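Local atomic coordinates of enoyl-CoA hydratase (Mycobacterium avium subsp. paratuberculosis, PDB entry 4LK5), a protein that probably hydrates the double bond of enoyl-CoA thioesters, as a member of the crotonase-like enoyl-CoA hydratase/isomerase family. Residues L37-I50 against I67-K81. Numbering follows the deposited sequence.
Sequences LDVTLSDGVFSVTI and IADAMEYAATDPEVK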
ATOM      1  N   LEU C  37      20.718 -18.022 -21.351  1.00 58.68           N
ATOM      2  CA  LEU C  37      20.634 -17.835 -19.908  1.00 59.20           C
ATOM      3  C   LEU C  37      21.865 -18.339 -19.158  1.00 62.16           C
ATOM      4  O   LEU C  37      22.097 -19.552 -19.071  1.00 65.25           O
ATOM      5  CB  LEU C  37      19.401 -18.549 -19.339  1.00 57.00           C
ATOM      6  CG  LEU C  37      19.242 -18.348 -17.822  1.00 55.06           C
ATOM      7  CD1 LEU C  37      18.707 -16.954 -17.565  1.00 53.59           C
ATOM      8  CD2 LEU C  37      18.362 -19.396 -17.146  1.00 55.71           C
ATOM      9  N   ASP C  38      22.608 -17.406 -18.568  1.00 61.08           N
ATOM     10  CA  ASP C  38      23.780 -17.742 -17.770  1.00 65.74           C
ATOM     11  C   ASP C  38      23.446 -17.771 -16.280  1.00 61.33           C
ATOM     12  O   ASP C  38      22.863 -16.824 -15.752  1.00 66.94           O
ATOM     13  CB  ASP C  38      24.894 -16.729 -18.041  1.00 67.85           C
ATOM     14  CG  ASP C  38      25.191 -16.577 -19.526  1.00 68.58           C
ATOM     15  OD1 ASP C  38      25.310 -17.608 -20.237  1.00 68.73           O
ATOM     16  OD2 ASP C  38      25.297 -15.419 -19.982  1.00 69.14           O
ATOM     17  N   VAL C  39      23.822 -18.870 -15.633  1.00 56.07           N
ATOM     18  CA  VAL C  39      23.686 -19.061 -14.200  1.00 58.83           C
ATOM     19  C   VAL C  39      25.061 -19.346 -13.609  1.00 60.20           C
ATOM     20  O   VAL C  39      25.828 -20.116 -14.162  1.00 67.29           O
ATOM     21  CB  VAL C  39      22.773 -20.263 -13.859  1.00 61.78           C
ATOM     22  CG1 VAL C  39      22.604 -20.413 -12.351  1.00 56.79           C
ATOM     23  CG2 VAL C  39      21.411 -20.128 -14.531  1.00 64.33           C
ATOM     24  N   THR C  40      25.330 -18.764 -12.449  1.00 60.62           N
ATOM     25  CA  THR C  40      26.648 -18.756 -11.845  1.00 60.48           C
ATOM     26  C   THR C  40      26.477 -18.649 -10.338  1.00 66.65           C
ATOM     27  O   THR C  40      25.653 -17.875  -9.847  1.00 67.98           O
ATOM     28  CB  THR C  40      27.427 -17.507 -12.316  1.00 68.45           C
ATOM     29  OG1 THR C  40      27.861 -17.693 -13.665  1.00 67.10           O
ATOM     30  CG2 THR C  40      28.647 -17.188 -11.422  1.00 71.33           C
ATOM     31  N   LEU C  41      27.260 -19.425  -9.610  1.00 68.57           N
ATOM     32  CA  LEU C  41      27.408 -19.246  -8.194  1.00 65.57           C
ATOM     33  C   LEU C  41      28.832 -18.769  -8.003  1.00 74.97           C
ATOM     34  O   LEU C  41      29.726 -19.188  -8.736  1.00 85.85           O
ATOM     35  CB  LEU C  41      27.157 -20.560  -7.471  1.00 62.38           C
ATOM     36  CG  LEU C  41      27.348 -20.555  -5.947  1.00 67.02           C
ATOM     37  CD1 LEU C  41      26.468 -19.489  -5.294  1.00 70.06           C
ATOM     38  CD2 LEU C  41      27.093 -21.931  -5.322  1.00 61.08           C
ATOM     39  N   SER C  42      29.043 -17.872  -7.047  1.00 84.42           N
ATOM     40  CA  SER C  42      30.379 -17.386  -6.724  1.00 81.81           C
ATOM     41  C   SER C  42      30.700 -17.652  -5.256  1.00 78.67           C
ATOM     42  O   SER C  42      30.535 -18.779  -4.756  1.00 79.05           O
ATOM     43  CB  SER C  42      30.461 -15.900  -7.017  1.00 84.31           C
ATOM     44  OG  SER C  42      31.704 -15.382  -6.587  1.00 92.67           O
ATOM     45  N   ASP C  43      31.164 -16.616  -4.566  1.00 67.32           N
ATOM     46  CA  ASP C  43      31.347 -16.694  -3.138  1.00 74.57           C
ATOM     47  C   ASP C  43      29.974 -16.451  -2.499  1.00 72.22           C
ATOM     48  O   ASP C  43      29.727 -15.385  -1.943  1.00 70.97           O
ATOM     49  CB  ASP C  43      32.390 -15.659  -2.664  1.00 77.02           C
ATOM     50  CG  ASP C  43      33.784 -15.861  -3.313  1.00 75.71           C
ATOM     51  OD1 ASP C  43      34.140 -16.991  -3.731  1.00 69.21           O
ATOM     52  OD2 ASP C  43      34.539 -14.871  -3.395  1.00 70.93           O
ATOM     53  N   GLY C  44      29.082 -17.441  -2.618  1.00 66.27           N
ATOM     54  CA  GLY C  44      27.722 -17.381  -2.061  1.00 58.05           C
ATOM     55  C   GLY C  44      26.716 -16.541  -2.835  1.00 52.38           C
ATOM     56  O   GLY C  44      25.608 -16.303  -2.357  1.00 48.13           O
ATOM     57  N   VAL C  45      27.092 -16.142  -4.044  1.00 48.15           N
ATOM     58  CA  VAL C  45      26.320 -15.249  -4.879  1.00 45.42           C
ATOM     59  C   VAL C  45      25.875 -15.942  -6.165  1.00 48.46           C
ATOM     60  O   VAL C  45      26.680 -16.292  -7.039  1.00 49.81           O
ATOM     61  CB  VAL C  45      27.155 -14.021  -5.234  1.00 48.31           C
ATOM     62  CG1 VAL C  45      26.358 -12.998  -6.057  1.00 48.57           C
ATOM     63  CG2 VAL C  45      27.684 -13.395  -3.951  1.00 52.84           C
ATOM     64  N   PHE C  46      24.573 -16.108  -6.275  1.00 46.04           N
ATOM     65  CA  PHE C  46      23.971 -16.881  -7.329  1.00 44.89           C
ATOM     66  C   PHE C  46      23.435 -15.846  -8.278  1.00 47.37           C
ATOM     67  O   PHE C  46      22.516 -15.105  -7.916  1.00 51.79           O
ATOM     68  CB  PHE C  46      22.878 -17.703  -6.686  1.00 46.33           C
ATOM     69  CG  PHE C  46      22.261 -18.729  -7.559  1.00 46.79           C
ATOM     70  CD1 PHE C  46      22.781 -20.008  -7.612  1.00 53.48           C
ATOM     71  CD2 PHE C  46      21.091 -18.448  -8.256  1.00 47.14           C
ATOM     72  CE1 PHE C  46      22.175 -20.980  -8.399  1.00 53.52           C
ATOM     73  CE2 PHE C  46      20.476 -19.401  -9.041  1.00 47.87           C
ATOM     74  CZ  PHE C  46      21.011 -20.673  -9.113  1.00 52.62           C
ATOM     75  N   SER C  47      24.065 -15.713  -9.447  1.00 47.78           N
ATOM     76  CA  SER C  47      23.607 -14.750 -10.441  1.00 47.59           C
ATOM     77  C   SER C  47      22.844 -15.478 -11.499  1.00 48.71           C
ATOM     78  O   SER C  47      23.101 -16.635 -11.792  1.00 53.32           O
ATOM     79  CB  SER C  47      24.741 -13.949 -11.104  1.00 46.56           C
ATOM     80  OG  SER C  47      25.671 -13.442 -10.155  1.00 52.44           O
ATOM     81  N   VAL C  48      21.909 -14.766 -12.089  1.00 48.07           N
ATOM     82  CA  VAL C  48      21.055 -15.314 -13.080  1.00 48.59           C
ATOM     83  C   VAL C  48      20.911 -14.198 -14.093  1.00 49.29           C
ATOM     84  O   VAL C  48      20.382 -13.136 -13.782  1.00 49.86           O
ATOM     85  CB  VAL C  48      19.712 -15.743 -12.448  1.00 51.79           C
ATOM     86  CG1 VAL C  48      18.665 -15.984 -13.512  1.00 54.48           C
ATOM     87  CG2 VAL C  48      19.887 -17.020 -11.626  1.00 52.45           C
ATOM     88  N   THR C  49      21.400 -14.432 -15.303  1.00 50.99           N
ATOM     89  CA  THR C  49      21.506 -13.370 -16.262  1.00 51.30           C
ATOM     90  C   THR C  49      20.951 -13.798 -17.620  1.00 56.74           C
ATOM     91  O   THR C  49      21.462 -14.715 -18.261  1.00 57.06           O
ATOM     92  CB  THR C  49      22.964 -12.914 -16.351  1.00 53.09           C
ATOM     93  OG1 THR C  49      23.499 -12.801 -15.019  1.00 51.59           O
ATOM     94  CG2 THR C  49      23.090 -11.575 -17.091  1.00 50.50           C
ATOM     95  N   ILE C  50      19.874 -13.130 -18.030  1.00 63.01           N
ATOM     96  CA  ILE C  50      19.237 -13.369 -19.326  1.00 63.51           C
ATOM     97  C   ILE C  50      20.204 -12.789 -20.356  1.00 69.74           C
ATOM     98  O   ILE C  50      20.858 -11.777 -20.068  1.00 68.90           O
ATOM     99  CB  ILE C  50      17.845 -12.693 -19.431  1.00 57.07           C
ATOM    100  CG1 ILE C  50      16.919 -13.150 -18.296  1.00 59.41           C
ATOM    101  CG2 ILE C  50      17.174 -13.008 -20.758  1.00 56.02           C
ATOM    102  CD1 ILE C  50      15.608 -12.381 -18.191  1.00 57.68           C
ATOM    103  N   ILE C  67      15.044 -20.091 -15.497  1.00 49.67           N
ATOM    104  CA  ILE C  67      15.091 -19.195 -14.328  1.00 44.72           C
ATOM    105  C   ILE C  67      14.279 -19.854 -13.216  1.00 43.11           C
ATOM    106  O   ILE C  67      14.725 -19.969 -12.081  1.00 42.83           O
ATOM    107  CB  ILE C  67      14.475 -17.811 -14.670  1.00 45.01           C
ATOM    108  CG1 ILE C  67      15.276 -17.098 -15.756  1.00 41.63           C
ATOM    109  CG2 ILE C  67      14.378 -16.897 -13.450  1.00 43.72           C
ATOM    110  CD1 ILE C  67      14.373 -16.391 -16.727  1.00 42.80           C
ATOM    111  N   ALA C  68      13.085 -20.318 -13.563  1.00 43.03           N
ATOM    112  CA  ALA C  68      12.296 -21.076 -12.626  1.00 46.21           C
ATOM    113  C   ALA C  68      13.118 -22.205 -12.010  1.00 42.94           C
ATOM    114  O   ALA C  68      13.225 -22.262 -10.797  1.00 46.50           O
ATOM    115  CB  ALA C  68      11.017 -21.589 -13.282  1.00 49.87           C
ATOM    116  N   ASP C  69      13.758 -23.048 -12.827  1.00 44.05           N
ATOM    117  CA  ASP C  69      14.526 -24.222 -12.304  1.00 45.36           C
ATOM    118  C   ASP C  69      15.679 -23.773 -11.425  1.00 42.29           C
ATOM    119  O   ASP C  69      15.920 -24.291 -10.329  1.00 44.85           O
ATOM    120  CB  ASP C  69      15.089 -25.094 -13.458  1.00 51.63           C
ATOM    121  CG  ASP C  69      13.999 -25.906 -14.219  1.00 53.14           C
ATOM    122  OD1 ASP C  69      12.860 -26.046 -13.738  1.00 59.92           O
ATOM    123  OD2 ASP C  69      14.290 -26.426 -15.310  1.00 51.36           O
ATOM    124  N   ALA C  70      16.412 -22.800 -11.937  1.00 41.56           N
ATOM    125  CA  ALA C  70      17.470 -22.134 -11.194  1.00 41.75           C
ATOM    126  C   ALA C  70      17.003 -21.532  -9.835  1.00 45.30           C
ATOM    127  O   ALA C  70      17.713 -21.651  -8.797  1.00 44.21           O
ATOM    128  CB  ALA C  70      18.067 -21.041 -12.079  1.00 41.62           C
HETATM  129  N   MSE C  71      15.831 -20.887  -9.813  1.00 41.09           N
HETATM  130  CA  MSE C  71      15.355 -20.342  -8.534  1.00 44.19           C
HETATM  131  C   MSE C  71      15.020 -21.490  -7.595  1.00 43.11           C
HETATM  132  O   MSE C  71      15.386 -21.470  -6.423  1.00 39.05           O
HETATM  133  CB  MSE C  71      14.166 -19.405  -8.689  1.00 44.32           C
HETATM  134  CG  MSE C  71      14.526 -18.187  -9.505  1.00 44.39           C
HETATM  135 SE   MSE C  71      15.863 -17.121  -8.546  1.00 45.02          SE
HETATM  136  CE  MSE C  71      16.418 -16.096 -10.105  1.00 42.54           C
ATOM    137  N   GLU C  72      14.356 -22.527  -8.098  1.00 46.73           N
ATOM    138  CA  GLU C  72      14.110 -23.698  -7.244  1.00 54.23           C
ATOM    139  C   GLU C  72      15.427 -24.342  -6.752  1.00 54.26           C
ATOM    140  O   GLU C  72      15.577 -24.596  -5.546  1.00 55.35           O
ATOM    141  CB  GLU C  72      13.224 -24.717  -7.942  1.00 57.68           C
ATOM    142  CG  GLU C  72      11.790 -24.240  -8.111  1.00 57.37           C
ATOM    143  CD  GLU C  72      10.928 -25.290  -8.771  1.00 57.34           C
ATOM    144  OE1 GLU C  72      11.488 -26.120  -9.519  1.00 60.72           O
ATOM    145  OE2 GLU C  72       9.701 -25.285  -8.554  1.00 62.22           O
ATOM    146  N   TYR C  73      16.390 -24.553  -7.658  1.00 52.97           N
ATOM    147  CA  TYR C  73      17.696 -25.103  -7.261  1.00 55.32           C
ATOM    148  C   TYR C  73      18.345 -24.320  -6.112  1.00 53.66           C
ATOM    149  O   TYR C  73      18.877 -24.893  -5.163  1.00 59.69           O
ATOM    150  CB  TYR C  73      18.678 -25.130  -8.436  1.00 55.51           C
ATOM    151  CG  TYR C  73      20.019 -25.575  -7.974  1.00 58.17           C
ATOM    152  CD1 TYR C  73      20.214 -26.903  -7.553  1.00 63.70           C
ATOM    153  CD2 TYR C  73      21.080 -24.678  -7.876  1.00 57.03           C
ATOM    154  CE1 TYR C  73      21.440 -27.328  -7.077  1.00 64.10           C
ATOM    155  CE2 TYR C  73      22.322 -25.094  -7.413  1.00 60.79           C
ATOM    156  CZ  TYR C  73      22.497 -26.417  -7.010  1.00 67.86           C
ATOM    157  OH  TYR C  73      23.724 -26.837  -6.532  1.00 70.99           O
ATOM    158  N   ALA C  74      18.286 -23.001  -6.210  1.00 51.52           N
ATOM    159  CA  ALA C  74      18.938 -22.126  -5.261  1.00 48.72           C
ATOM    160  C   ALA C  74      18.351 -22.164  -3.846  1.00 51.59           C
ATOM    161  O   ALA C  74      18.998 -21.695  -2.901  1.00 53.92           O
ATOM    162  CB  ALA C  74      18.912 -20.712  -5.799  1.00 49.73           C
ATOM    163  N   ALA C  75      17.133 -22.689  -3.694  1.00 50.25           N
ATOM    164  CA  ALA C  75      16.537 -22.849  -2.366  1.00 51.44           C
ATOM    165  C   ALA C  75      17.148 -24.013  -1.610  1.00 54.61           C
ATOM    166  O   ALA C  75      17.149 -23.997  -0.382  1.00 54.55           O
ATOM    167  CB  ALA C  75      15.031 -23.040  -2.468  1.00 51.21           C
ATOM    168  N   THR C  76      17.642 -25.022  -2.345  1.00 60.74           N
ATOM    169  CA  THR C  76      18.219 -26.243  -1.748  1.00 61.68           C
ATOM    170  C   THR C  76      19.681 -26.012  -1.355  1.00 66.52           C
ATOM    171  O   THR C  76      20.127 -26.423  -0.289  1.00 64.10           O
ATOM    172  CB  THR C  76      18.136 -27.489  -2.701  1.00 62.17           C
ATOM    173  OG1 THR C  76      19.086 -27.405  -3.791  1.00 60.10           O
ATOM    174  CG2 THR C  76      16.729 -27.657  -3.264  1.00 59.57           C
ATOM    175  N   ASP C  77      20.409 -25.315  -2.219  1.00 71.29           N
ATOM    176  CA  ASP C  77      21.868 -25.272  -2.147  1.00 74.22           C
ATOM    177  C   ASP C  77      22.412 -24.405  -0.989  1.00 71.13           C
ATOM    178  O   ASP C  77      22.272 -23.178  -1.012  1.00 64.89           O
ATOM    179  CB  ASP C  77      22.425 -24.791  -3.495  1.00 73.42           C
ATOM    180  CG  ASP C  77      23.894 -25.076  -3.641  1.00 76.09           C
ATOM    181  OD1 ASP C  77      24.683 -24.451  -2.900  1.00 70.42           O
ATOM    182  OD2 ASP C  77      24.249 -25.939  -4.473  1.00 76.80           O
ATOM    183  N   PRO C  78      23.094 -25.038  -0.010  1.00 70.70           N
ATOM    184  CA  PRO C  78      23.484 -24.315   1.211  1.00 63.98           C
ATOM    185  C   PRO C  78      24.592 -23.278   0.982  1.00 65.40           C
ATOM    186  O   PRO C  78      24.752 -22.375   1.810  1.00 63.72           O
ATOM    187  CB  PRO C  78      23.958 -25.429   2.150  1.00 62.40           C
ATOM    188  CG  PRO C  78      24.367 -26.562   1.247  1.00 64.71           C
ATOM    189  CD  PRO C  78      23.779 -26.345  -0.125  1.00 64.72           C
ATOM    190  N   GLU C  79      25.321 -23.395  -0.134  1.00 60.57           N
ATOM    191  CA  GLU C  79      26.306 -22.379  -0.560  1.00 60.95           C
ATOM    192  C   GLU C  79      25.736 -21.015  -0.974  1.00 60.94           C
ATOM    193  O   GLU C  79      26.494 -20.016  -1.062  1.00 57.58           O
ATOM    194  CB  GLU C  79      27.172 -22.911  -1.731  1.00 62.60           C
ATOM    195  CG  GLU C  79      28.156 -23.999  -1.325  1.00 62.21           C
ATOM    196  CD  GLU C  79      28.893 -23.592  -0.064  1.00 64.91           C
ATOM    197  OE1 GLU C  79      29.732 -22.657  -0.150  1.00 63.95           O
ATOM    198  OE2 GLU C  79      28.582 -24.165   1.014  1.00 63.76           O
ATOM    199  N   VAL C  80      24.428 -20.972  -1.255  1.00 57.32           N
ATOM    200  CA  VAL C  80      23.790 -19.753  -1.748  1.00 52.76           C
ATOM    201  C   VAL C  80      23.430 -18.874  -0.562  1.00 48.18           C
ATOM    202  O   VAL C  80      22.831 -19.354   0.413  1.00 43.66           O
ATOM    203  CB  VAL C  80      22.562 -20.092  -2.624  1.00 57.66           C
ATOM    204  CG1 VAL C  80      21.684 -18.870  -2.857  1.00 57.52           C
ATOM    205  CG2 VAL C  80      23.018 -20.684  -3.954  1.00 55.55           C
ATOM    206  N   LYS C  81      23.837 -17.600  -0.623  1.00 45.53           N
ATOM    207  CA  LYS C  81      23.440 -16.614   0.409  1.00 46.84           C
ATOM    208  C   LYS C  81      22.644 -15.440  -0.158  1.00 45.40           C
ATOM    209  O   LYS C  81      21.795 -14.902   0.541  1.00 42.37           O
ATOM    210  CB  LYS C  81      24.652 -16.079   1.154  1.00 49.79           C
ATOM    211  CG  LYS C  81      25.449 -17.149   1.900  1.00 55.13           C
ATOM    212  CD  LYS C  81      25.078 -17.202   3.380  1.00 58.88           C
ATOM    213  CE  LYS C  81      26.163 -17.830   4.246  1.00 53.61           C
ATOM    214  NZ  LYS C  81      26.098 -17.355   5.661  1.00 51.36           N
TER
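The ring of F46 rises from strand 45-50 to meet helix 61-76, and A74 sets its CB over the centre of one ring face in a CH-pi contact, 3.9 Å from the centroid and 11° off the normal. With CG anti to the backbone N (chi1 -171°), the ring projects far enough for CZ to come within 3.5 Å of A70 O. Its CE1 meets CD2 at the edge of the Y73 ring, near that ring's plane, while V80 CG2 approaches CD1 obliquely. The same V80 methyl touches L41 CD1, and the other branch of L41, CD2, lies 3.7 Å from E79 CB. Back toward the N-terminal part of the 67-76 segment, V48 CG2 meets the CE methyl of selenomethionine M71, whose chain bends at chi2 (-65°) to reach it; L37 crosses I67 at about a right angle, CD1 to CG1 3.9 Å. The helix thus covers one side of the 37-41/45-50 hairpin and runs nearly antiparallel to strand 45-50, the first strand of a beta-alpha-beta crossover that returns through the adjacent parallel strand 82-87 of this crotonase-like fold. Where the chain re-enters the sheet, K81 N donates to G44 O (2.8 Å), and G44 CA makes a CA-H...O contact of 3.1 Å with E79 O. A type I turn from D77 to V80 leads into this junction, closed by the V80 N to D77 O bond, and D77 OD1 accepts a weak bond from E79 N. From helix 113-127, R120 forms salt bridges with D69 and E72, and L121 packs on I67.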